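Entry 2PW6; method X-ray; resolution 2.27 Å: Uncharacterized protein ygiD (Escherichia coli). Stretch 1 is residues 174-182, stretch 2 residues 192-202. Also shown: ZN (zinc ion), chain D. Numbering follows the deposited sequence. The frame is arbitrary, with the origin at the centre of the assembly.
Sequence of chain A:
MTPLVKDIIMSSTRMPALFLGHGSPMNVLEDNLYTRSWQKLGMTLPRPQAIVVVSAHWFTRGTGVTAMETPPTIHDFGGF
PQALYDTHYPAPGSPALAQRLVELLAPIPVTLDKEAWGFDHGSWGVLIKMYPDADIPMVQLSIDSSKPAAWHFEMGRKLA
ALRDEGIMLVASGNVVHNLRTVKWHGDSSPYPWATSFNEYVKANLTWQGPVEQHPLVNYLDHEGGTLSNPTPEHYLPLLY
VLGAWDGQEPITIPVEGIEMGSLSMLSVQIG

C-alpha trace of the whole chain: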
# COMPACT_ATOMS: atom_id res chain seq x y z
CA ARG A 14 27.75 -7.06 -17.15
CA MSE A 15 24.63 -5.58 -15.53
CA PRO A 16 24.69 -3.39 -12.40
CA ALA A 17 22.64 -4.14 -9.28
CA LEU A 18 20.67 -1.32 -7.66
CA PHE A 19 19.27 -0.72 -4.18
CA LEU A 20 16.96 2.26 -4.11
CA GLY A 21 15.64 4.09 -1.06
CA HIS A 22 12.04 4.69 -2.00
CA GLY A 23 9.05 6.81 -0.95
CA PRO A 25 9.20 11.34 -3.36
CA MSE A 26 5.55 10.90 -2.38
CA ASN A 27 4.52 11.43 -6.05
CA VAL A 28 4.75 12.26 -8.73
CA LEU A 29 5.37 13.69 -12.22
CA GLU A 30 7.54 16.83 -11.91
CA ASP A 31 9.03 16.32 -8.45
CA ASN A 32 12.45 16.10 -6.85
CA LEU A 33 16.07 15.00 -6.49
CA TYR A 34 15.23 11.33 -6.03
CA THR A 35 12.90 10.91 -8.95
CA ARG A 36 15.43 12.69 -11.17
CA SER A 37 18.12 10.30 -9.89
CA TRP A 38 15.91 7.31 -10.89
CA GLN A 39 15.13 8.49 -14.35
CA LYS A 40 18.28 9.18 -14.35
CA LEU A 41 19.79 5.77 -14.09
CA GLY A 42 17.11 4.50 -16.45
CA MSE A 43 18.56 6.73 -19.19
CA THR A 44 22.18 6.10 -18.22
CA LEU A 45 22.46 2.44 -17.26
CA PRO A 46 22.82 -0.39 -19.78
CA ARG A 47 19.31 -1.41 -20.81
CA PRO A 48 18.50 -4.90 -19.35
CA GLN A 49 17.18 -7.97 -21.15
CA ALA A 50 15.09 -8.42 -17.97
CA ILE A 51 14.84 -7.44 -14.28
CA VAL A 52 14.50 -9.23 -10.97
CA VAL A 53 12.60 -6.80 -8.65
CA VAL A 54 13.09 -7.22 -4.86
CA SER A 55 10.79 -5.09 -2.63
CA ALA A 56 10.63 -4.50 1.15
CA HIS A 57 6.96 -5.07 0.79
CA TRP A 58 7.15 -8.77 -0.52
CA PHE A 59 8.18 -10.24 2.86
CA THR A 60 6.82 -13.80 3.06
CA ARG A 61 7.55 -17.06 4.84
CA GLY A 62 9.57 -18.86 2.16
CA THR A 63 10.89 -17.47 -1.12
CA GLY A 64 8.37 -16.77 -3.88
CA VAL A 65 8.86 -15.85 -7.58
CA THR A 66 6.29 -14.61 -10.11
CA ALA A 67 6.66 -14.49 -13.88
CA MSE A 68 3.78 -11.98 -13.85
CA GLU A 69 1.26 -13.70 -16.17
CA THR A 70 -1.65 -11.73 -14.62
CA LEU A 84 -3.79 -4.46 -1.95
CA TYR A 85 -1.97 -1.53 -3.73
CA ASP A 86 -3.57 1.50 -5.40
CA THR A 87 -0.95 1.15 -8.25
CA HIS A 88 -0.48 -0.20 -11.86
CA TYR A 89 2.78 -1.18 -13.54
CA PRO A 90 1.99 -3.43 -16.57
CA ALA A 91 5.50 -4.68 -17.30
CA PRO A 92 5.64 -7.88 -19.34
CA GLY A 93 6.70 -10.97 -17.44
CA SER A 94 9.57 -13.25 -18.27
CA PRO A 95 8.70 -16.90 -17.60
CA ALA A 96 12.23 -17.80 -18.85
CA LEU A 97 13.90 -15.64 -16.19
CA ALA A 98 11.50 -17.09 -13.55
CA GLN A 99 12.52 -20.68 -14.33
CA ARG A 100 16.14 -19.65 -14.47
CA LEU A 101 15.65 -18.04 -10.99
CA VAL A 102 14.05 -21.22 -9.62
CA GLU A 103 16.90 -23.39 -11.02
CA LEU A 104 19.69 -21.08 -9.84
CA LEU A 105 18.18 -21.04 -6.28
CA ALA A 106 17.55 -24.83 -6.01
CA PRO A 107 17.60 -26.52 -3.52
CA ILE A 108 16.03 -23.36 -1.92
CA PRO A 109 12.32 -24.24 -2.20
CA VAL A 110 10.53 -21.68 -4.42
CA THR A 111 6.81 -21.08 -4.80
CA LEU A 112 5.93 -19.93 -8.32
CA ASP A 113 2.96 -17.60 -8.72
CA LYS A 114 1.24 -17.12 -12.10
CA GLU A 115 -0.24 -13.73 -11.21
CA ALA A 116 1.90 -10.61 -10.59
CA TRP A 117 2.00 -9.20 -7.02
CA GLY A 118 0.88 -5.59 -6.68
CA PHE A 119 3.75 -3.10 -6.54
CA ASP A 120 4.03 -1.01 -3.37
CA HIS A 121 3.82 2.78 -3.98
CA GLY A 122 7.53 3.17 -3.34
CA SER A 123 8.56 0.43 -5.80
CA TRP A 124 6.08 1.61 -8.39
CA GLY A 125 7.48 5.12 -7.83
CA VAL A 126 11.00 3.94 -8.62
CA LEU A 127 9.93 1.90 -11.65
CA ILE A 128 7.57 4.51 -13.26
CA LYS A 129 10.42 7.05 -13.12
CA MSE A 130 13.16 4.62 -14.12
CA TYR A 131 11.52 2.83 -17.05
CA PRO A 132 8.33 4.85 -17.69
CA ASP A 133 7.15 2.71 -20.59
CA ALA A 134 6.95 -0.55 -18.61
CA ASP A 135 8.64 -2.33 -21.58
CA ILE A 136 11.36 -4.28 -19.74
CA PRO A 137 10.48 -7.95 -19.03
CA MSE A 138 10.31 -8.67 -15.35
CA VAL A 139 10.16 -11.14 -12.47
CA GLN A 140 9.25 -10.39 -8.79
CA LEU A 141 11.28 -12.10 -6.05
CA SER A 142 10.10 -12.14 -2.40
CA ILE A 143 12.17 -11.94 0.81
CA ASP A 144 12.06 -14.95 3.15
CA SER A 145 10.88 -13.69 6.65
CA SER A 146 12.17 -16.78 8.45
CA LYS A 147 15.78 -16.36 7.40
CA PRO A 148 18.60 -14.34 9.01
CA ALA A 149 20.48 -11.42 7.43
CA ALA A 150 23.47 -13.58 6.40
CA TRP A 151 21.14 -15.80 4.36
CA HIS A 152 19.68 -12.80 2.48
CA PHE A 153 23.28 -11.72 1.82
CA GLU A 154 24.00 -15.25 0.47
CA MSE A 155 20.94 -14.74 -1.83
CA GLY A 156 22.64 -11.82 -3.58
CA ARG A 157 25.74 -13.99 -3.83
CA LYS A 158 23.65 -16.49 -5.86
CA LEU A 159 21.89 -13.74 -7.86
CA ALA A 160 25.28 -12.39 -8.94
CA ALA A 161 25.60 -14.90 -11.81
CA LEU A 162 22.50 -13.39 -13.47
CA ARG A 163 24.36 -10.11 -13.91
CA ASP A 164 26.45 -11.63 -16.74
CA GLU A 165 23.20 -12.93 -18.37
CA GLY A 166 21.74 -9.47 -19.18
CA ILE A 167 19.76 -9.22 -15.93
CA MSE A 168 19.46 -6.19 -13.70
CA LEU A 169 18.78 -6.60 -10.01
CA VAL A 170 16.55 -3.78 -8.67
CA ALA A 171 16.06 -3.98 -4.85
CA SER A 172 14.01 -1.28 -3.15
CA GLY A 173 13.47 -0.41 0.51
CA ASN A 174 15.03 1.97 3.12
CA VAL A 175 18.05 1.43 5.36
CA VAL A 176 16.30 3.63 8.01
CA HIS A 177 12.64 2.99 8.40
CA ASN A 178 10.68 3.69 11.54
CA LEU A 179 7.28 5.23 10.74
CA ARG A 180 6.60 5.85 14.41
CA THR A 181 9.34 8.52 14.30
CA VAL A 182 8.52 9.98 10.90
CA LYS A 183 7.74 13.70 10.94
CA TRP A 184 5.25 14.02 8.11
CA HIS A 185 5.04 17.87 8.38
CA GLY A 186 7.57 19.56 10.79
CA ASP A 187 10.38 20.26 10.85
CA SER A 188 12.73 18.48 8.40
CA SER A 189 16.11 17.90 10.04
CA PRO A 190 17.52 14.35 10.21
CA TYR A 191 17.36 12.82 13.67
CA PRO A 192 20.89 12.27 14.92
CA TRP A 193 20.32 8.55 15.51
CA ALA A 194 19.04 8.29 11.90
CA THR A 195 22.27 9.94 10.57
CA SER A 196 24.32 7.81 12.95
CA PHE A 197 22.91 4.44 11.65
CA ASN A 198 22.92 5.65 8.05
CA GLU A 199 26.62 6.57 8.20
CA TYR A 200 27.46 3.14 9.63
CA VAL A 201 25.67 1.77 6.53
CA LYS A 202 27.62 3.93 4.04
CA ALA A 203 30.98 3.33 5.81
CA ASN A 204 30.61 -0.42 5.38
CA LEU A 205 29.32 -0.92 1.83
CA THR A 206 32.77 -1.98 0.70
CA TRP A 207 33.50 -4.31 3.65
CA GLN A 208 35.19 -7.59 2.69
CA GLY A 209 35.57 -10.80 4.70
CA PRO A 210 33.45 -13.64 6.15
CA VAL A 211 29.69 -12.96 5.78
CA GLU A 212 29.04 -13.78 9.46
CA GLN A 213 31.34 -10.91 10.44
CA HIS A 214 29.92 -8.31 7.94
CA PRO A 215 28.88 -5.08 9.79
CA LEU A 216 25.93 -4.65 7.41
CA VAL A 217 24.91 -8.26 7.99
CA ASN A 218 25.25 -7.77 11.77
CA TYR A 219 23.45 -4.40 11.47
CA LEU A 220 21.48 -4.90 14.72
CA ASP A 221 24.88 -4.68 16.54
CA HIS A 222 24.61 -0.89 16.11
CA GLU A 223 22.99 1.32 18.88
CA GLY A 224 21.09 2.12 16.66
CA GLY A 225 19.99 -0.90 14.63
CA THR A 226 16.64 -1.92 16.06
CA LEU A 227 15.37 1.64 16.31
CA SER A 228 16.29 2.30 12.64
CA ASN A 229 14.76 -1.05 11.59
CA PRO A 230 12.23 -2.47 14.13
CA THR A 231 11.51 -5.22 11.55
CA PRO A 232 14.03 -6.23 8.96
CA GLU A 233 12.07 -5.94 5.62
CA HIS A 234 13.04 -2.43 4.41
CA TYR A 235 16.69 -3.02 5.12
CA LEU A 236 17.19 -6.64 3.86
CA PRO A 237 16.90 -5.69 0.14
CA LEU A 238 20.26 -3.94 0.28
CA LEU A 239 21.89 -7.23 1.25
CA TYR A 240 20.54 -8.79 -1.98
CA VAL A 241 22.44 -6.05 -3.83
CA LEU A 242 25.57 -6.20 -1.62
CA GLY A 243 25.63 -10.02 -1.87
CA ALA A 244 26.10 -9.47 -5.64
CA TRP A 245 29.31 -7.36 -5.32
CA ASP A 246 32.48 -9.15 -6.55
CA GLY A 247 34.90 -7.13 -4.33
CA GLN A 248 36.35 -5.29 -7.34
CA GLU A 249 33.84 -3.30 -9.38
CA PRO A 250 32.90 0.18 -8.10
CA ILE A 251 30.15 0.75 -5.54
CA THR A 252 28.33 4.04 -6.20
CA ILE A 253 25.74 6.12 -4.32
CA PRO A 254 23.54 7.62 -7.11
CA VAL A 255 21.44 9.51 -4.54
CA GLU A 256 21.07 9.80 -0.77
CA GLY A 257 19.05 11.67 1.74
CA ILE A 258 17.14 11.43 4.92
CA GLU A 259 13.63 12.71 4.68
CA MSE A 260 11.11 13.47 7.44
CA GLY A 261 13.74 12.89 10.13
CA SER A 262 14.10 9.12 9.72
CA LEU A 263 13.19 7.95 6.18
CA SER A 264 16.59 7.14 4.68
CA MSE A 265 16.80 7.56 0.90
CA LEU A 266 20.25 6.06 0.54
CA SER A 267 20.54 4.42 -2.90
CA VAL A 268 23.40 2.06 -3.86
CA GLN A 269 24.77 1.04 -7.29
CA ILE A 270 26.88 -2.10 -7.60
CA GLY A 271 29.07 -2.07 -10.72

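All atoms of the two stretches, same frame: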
# COMPACT_ATOMS: atom_id res chain seq x y z
N ASN A 174 14.62 0.78 2.31
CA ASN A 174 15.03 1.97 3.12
C ASN A 174 15.86 1.47 4.28
O ASN A 174 15.36 0.72 5.14
CB ASN A 174 13.83 2.78 3.70
CG ASN A 174 12.98 3.52 2.65
OD1 ASN A 174 11.77 3.22 2.49
ND2 ASN A 174 13.56 4.54 1.99
N VAL A 175 17.14 1.85 4.30
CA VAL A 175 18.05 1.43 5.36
C VAL A 175 17.72 2.04 6.76
O VAL A 175 18.13 1.48 7.81
CB VAL A 175 19.52 1.66 4.97
CG1 VAL A 175 19.81 1.05 3.61
CG2 VAL A 175 19.88 3.17 5.00
N VAL A 176 16.94 3.13 6.77
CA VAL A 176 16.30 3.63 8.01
C VAL A 176 14.81 3.76 7.81
O VAL A 176 14.34 4.47 6.90
CB VAL A 176 16.84 5.06 8.52
CG1 VAL A 176 16.17 5.42 9.86
CG2 VAL A 176 18.36 5.08 8.64
N HIS A 177 14.04 3.10 8.68
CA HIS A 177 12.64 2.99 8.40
C HIS A 177 11.82 2.71 9.64
O HIS A 177 11.45 1.55 9.92
CB HIS A 177 12.38 1.91 7.31
CG HIS A 177 10.95 1.84 6.87
ND1 HIS A 177 9.95 1.26 7.66
CD2 HIS A 177 10.33 2.33 5.77
CE1 HIS A 177 8.80 1.34 7.00
NE2 HIS A 177 9.00 2.00 5.87
N ASN A 178 11.49 3.78 10.34
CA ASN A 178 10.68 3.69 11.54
C ASN A 178 9.62 4.74 11.36
O ASN A 178 9.93 5.92 11.42
CB ASN A 178 11.52 3.93 12.81
CG ASN A 178 10.76 3.58 14.10
OD1 ASN A 178 9.57 3.78 14.18
ND2 ASN A 178 11.46 3.03 15.10
N LEU A 179 8.39 4.30 11.06
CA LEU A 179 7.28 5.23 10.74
C LEU A 179 6.62 5.81 11.98
O LEU A 179 5.84 6.75 11.91
CB LEU A 179 6.24 4.57 9.79
CG LEU A 179 6.86 4.15 8.43
CD1 LEU A 179 5.82 3.70 7.47
CD2 LEU A 179 7.63 5.28 7.80
N ARG A 180 6.96 5.25 13.14
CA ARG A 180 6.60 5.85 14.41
C ARG A 180 7.40 7.10 14.74
O ARG A 180 7.01 7.83 15.64
CB ARG A 180 6.82 4.86 15.53
CG ARG A 180 6.04 3.61 15.44
CD ARG A 180 6.77 2.67 16.33
NE ARG A 180 6.22 1.35 16.28
CZ ARG A 180 6.90 0.25 16.56
NH1 ARG A 180 8.20 0.30 16.91
NH2 ARG A 180 6.27 -0.92 16.48
N THR A 181 8.54 7.32 14.07
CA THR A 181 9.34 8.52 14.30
C THR A 181 9.28 9.49 13.15
O THR A 181 9.94 10.53 13.19
CB THR A 181 10.82 8.21 14.52
OG1 THR A 181 11.37 7.69 13.30
CG2 THR A 181 11.03 7.22 15.66
N VAL A 182 8.52 9.16 12.11
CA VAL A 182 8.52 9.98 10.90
C VAL A 182 7.78 11.29 11.17
O VAL A 182 6.70 11.28 11.76
CB VAL A 182 8.01 9.20 9.65
CG1 VAL A 182 7.56 10.12 8.56
CG2 VAL A 182 9.13 8.30 9.10
N PRO A 192 19.48 12.63 14.85
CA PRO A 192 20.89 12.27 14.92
C PRO A 192 21.12 10.76 14.91
O PRO A 192 22.11 10.30 14.37
CB PRO A 192 21.35 12.90 16.25
CG PRO A 192 20.32 13.96 16.54
CD PRO A 192 19.05 13.32 16.08
N TRP A 193 20.21 10.00 15.51
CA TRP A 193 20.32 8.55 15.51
C TRP A 193 20.12 8.00 14.07
O TRP A 193 20.82 7.08 13.65
CB TRP A 193 19.35 7.92 16.54
CG TRP A 193 17.91 8.22 16.27
CD1 TRP A 193 17.19 9.23 16.78
CD2 TRP A 193 17.02 7.48 15.41
NE1 TRP A 193 15.90 9.21 16.29
CE2 TRP A 193 15.77 8.13 15.44
CE3 TRP A 193 17.17 6.34 14.60
CZ2 TRP A 193 14.67 7.68 14.72
CZ3 TRP A 193 16.07 5.90 13.87
CH2 TRP A 193 14.84 6.56 13.94
N ALA A 194 19.21 8.60 13.32
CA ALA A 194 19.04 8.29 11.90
C ALA A 194 20.34 8.48 11.10
O ALA A 194 20.73 7.56 10.35
CB ALA A 194 17.87 9.07 11.27
N THR A 195 21.00 9.63 11.27
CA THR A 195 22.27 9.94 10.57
C THR A 195 23.36 9.01 11.06
O THR A 195 24.15 8.47 10.26
CB THR A 195 22.70 11.43 10.79
OG1 THR A 195 21.81 12.30 10.09
CG2 THR A 195 24.10 11.67 10.26
N SER A 196 23.41 8.81 12.38
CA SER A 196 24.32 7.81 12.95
C SER A 196 24.21 6.43 12.23
O SER A 196 25.20 5.95 11.66
CB SER A 196 24.09 7.66 14.46
OG SER A 196 25.13 6.90 15.06
N PHE A 197 23.03 5.80 12.25
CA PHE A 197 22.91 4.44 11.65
C PHE A 197 23.20 4.46 10.16
O PHE A 197 23.91 3.60 9.66
CB PHE A 197 21.56 3.78 11.92
CG PHE A 197 21.47 2.35 11.38
CD1 PHE A 197 21.98 1.28 12.11
CD2 PHE A 197 20.87 2.10 10.13
CE1 PHE A 197 21.90 -0.04 11.60
CE2 PHE A 197 20.78 0.80 9.62
CZ PHE A 197 21.30 -0.28 10.36
N ASN A 198 22.70 5.48 9.48
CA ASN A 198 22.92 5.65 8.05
C ASN A 198 24.40 5.69 7.66
O ASN A 198 24.82 5.06 6.68
CB ASN A 198 22.21 6.90 7.56
CG ASN A 198 21.90 6.86 6.08
OD1 ASN A 198 21.02 6.10 5.63
ND2 ASN A 198 22.59 7.70 5.32
N GLU A 199 25.19 6.43 8.45
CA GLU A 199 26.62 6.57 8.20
C GLU A 199 27.39 5.27 8.42
O GLU A 199 28.34 5.00 7.72
CB GLU A 199 27.21 7.74 9.04
CG GLU A 199 26.66 9.13 8.63
CD GLU A 199 26.98 9.51 7.19
OE1 GLU A 199 28.07 9.16 6.69
OE2 GLU A 199 26.14 10.16 6.53
N TYR A 200 26.98 4.50 9.42
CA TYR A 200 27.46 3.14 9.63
C TYR A 200 27.14 2.22 8.45
O TYR A 200 27.90 1.29 8.16
CB TYR A 200 26.82 2.58 10.90
CG TYR A 200 27.04 1.11 11.19
CD1 TYR A 200 28.30 0.64 11.60
CD2 TYR A 200 25.99 0.19 11.10
CE1 TYR A 200 28.50 -0.71 11.89
CE2 TYR A 200 26.18 -1.17 11.39
CZ TYR A 200 27.44 -1.61 11.79
OH TYR A 200 27.65 -2.96 12.09
N VAL A 201 26.00 2.47 7.78
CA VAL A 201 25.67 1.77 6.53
C VAL A 201 26.68 2.14 5.43
O VAL A 201 27.43 1.28 4.98
CB VAL A 201 24.16 1.95 6.09
CG1 VAL A 201 23.94 1.53 4.64
CG2 VAL A 201 23.25 1.14 6.99
N LYS A 202 26.71 3.41 5.05
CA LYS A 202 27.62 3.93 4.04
C LYS A 202 29.10 3.61 4.25
O LYS A 202 29.84 3.42 3.27
CB LYS A 202 27.47 5.45 3.95
CG LYS A 202 26.11 5.91 3.50
CD LYS A 202 25.98 7.41 3.63
CE LYS A 202 27.11 8.15 2.94
NZ LYS A 202 26.83 9.60 2.99
ZN ZN D . 9.78 0.10 9.34

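Stretch 2 is helical throughout, with successive i to i+4 backbone bonds from Ser 196 N to Pro 192 O (2.8 Å) through Lys 202 N to Asn 198 O (3.0 Å). Stretch 1 is irregular, and no hydrogen bond joins the two; the 370 Å² buried between them, both sides summed, rests on packing. Pro 192, at the start of the helix, makes no contact with stretch 1.

Trp 193 points its CA-to-CB bond sideways, but chi1 of 61° (p) and chi2 of -93° bring the indole nearer to stretch 1. Its CZ3 lies 4.0 Å from Val 176 CG1 and its CH2 4.4 Å from Asn 178 CB, both approaches oblique to the ring. Thr 181 OG1 meets the ring edge, 3.6 Å from Trp 193 CZ2. The long indole thus reaches the turn running from Asn 178 to Thr 181, which a weak bond from Thr 181 N to Asn 178 O (3.3 Å) helps close.

Ala 194 and Val 176 form the closest CA pair, Ala 194 CA to Val 176 CA 6.7 Å. Its small side chain suits this spacing: Ala 194 CB is 4.3 Å from Val 176 CG1, while Ala 194 O lies 3.8 Å from Val 176 CG2.

One turn later, Phe 197 points toward stretch 1. Val 176 CG2 approaches its ring edge, 4.2 Å from Phe 197 CD2, and Val 175 O sits obliquely, 3.3 Å from Phe 197 CE2. Beside it, Asn 198 starts sideways, but its end comes nearer, placing OD1 3.2 Å from Val 175 CG2; this oxygen is hydrogen-bonded elsewhere in the structure, so the polar atom is satisfied despite its apolar neighbour.

Val 201 closes the contact, its CG2 4.3 Å from Val 175 CB. Buried, branched valines on both sides suit this apolar end.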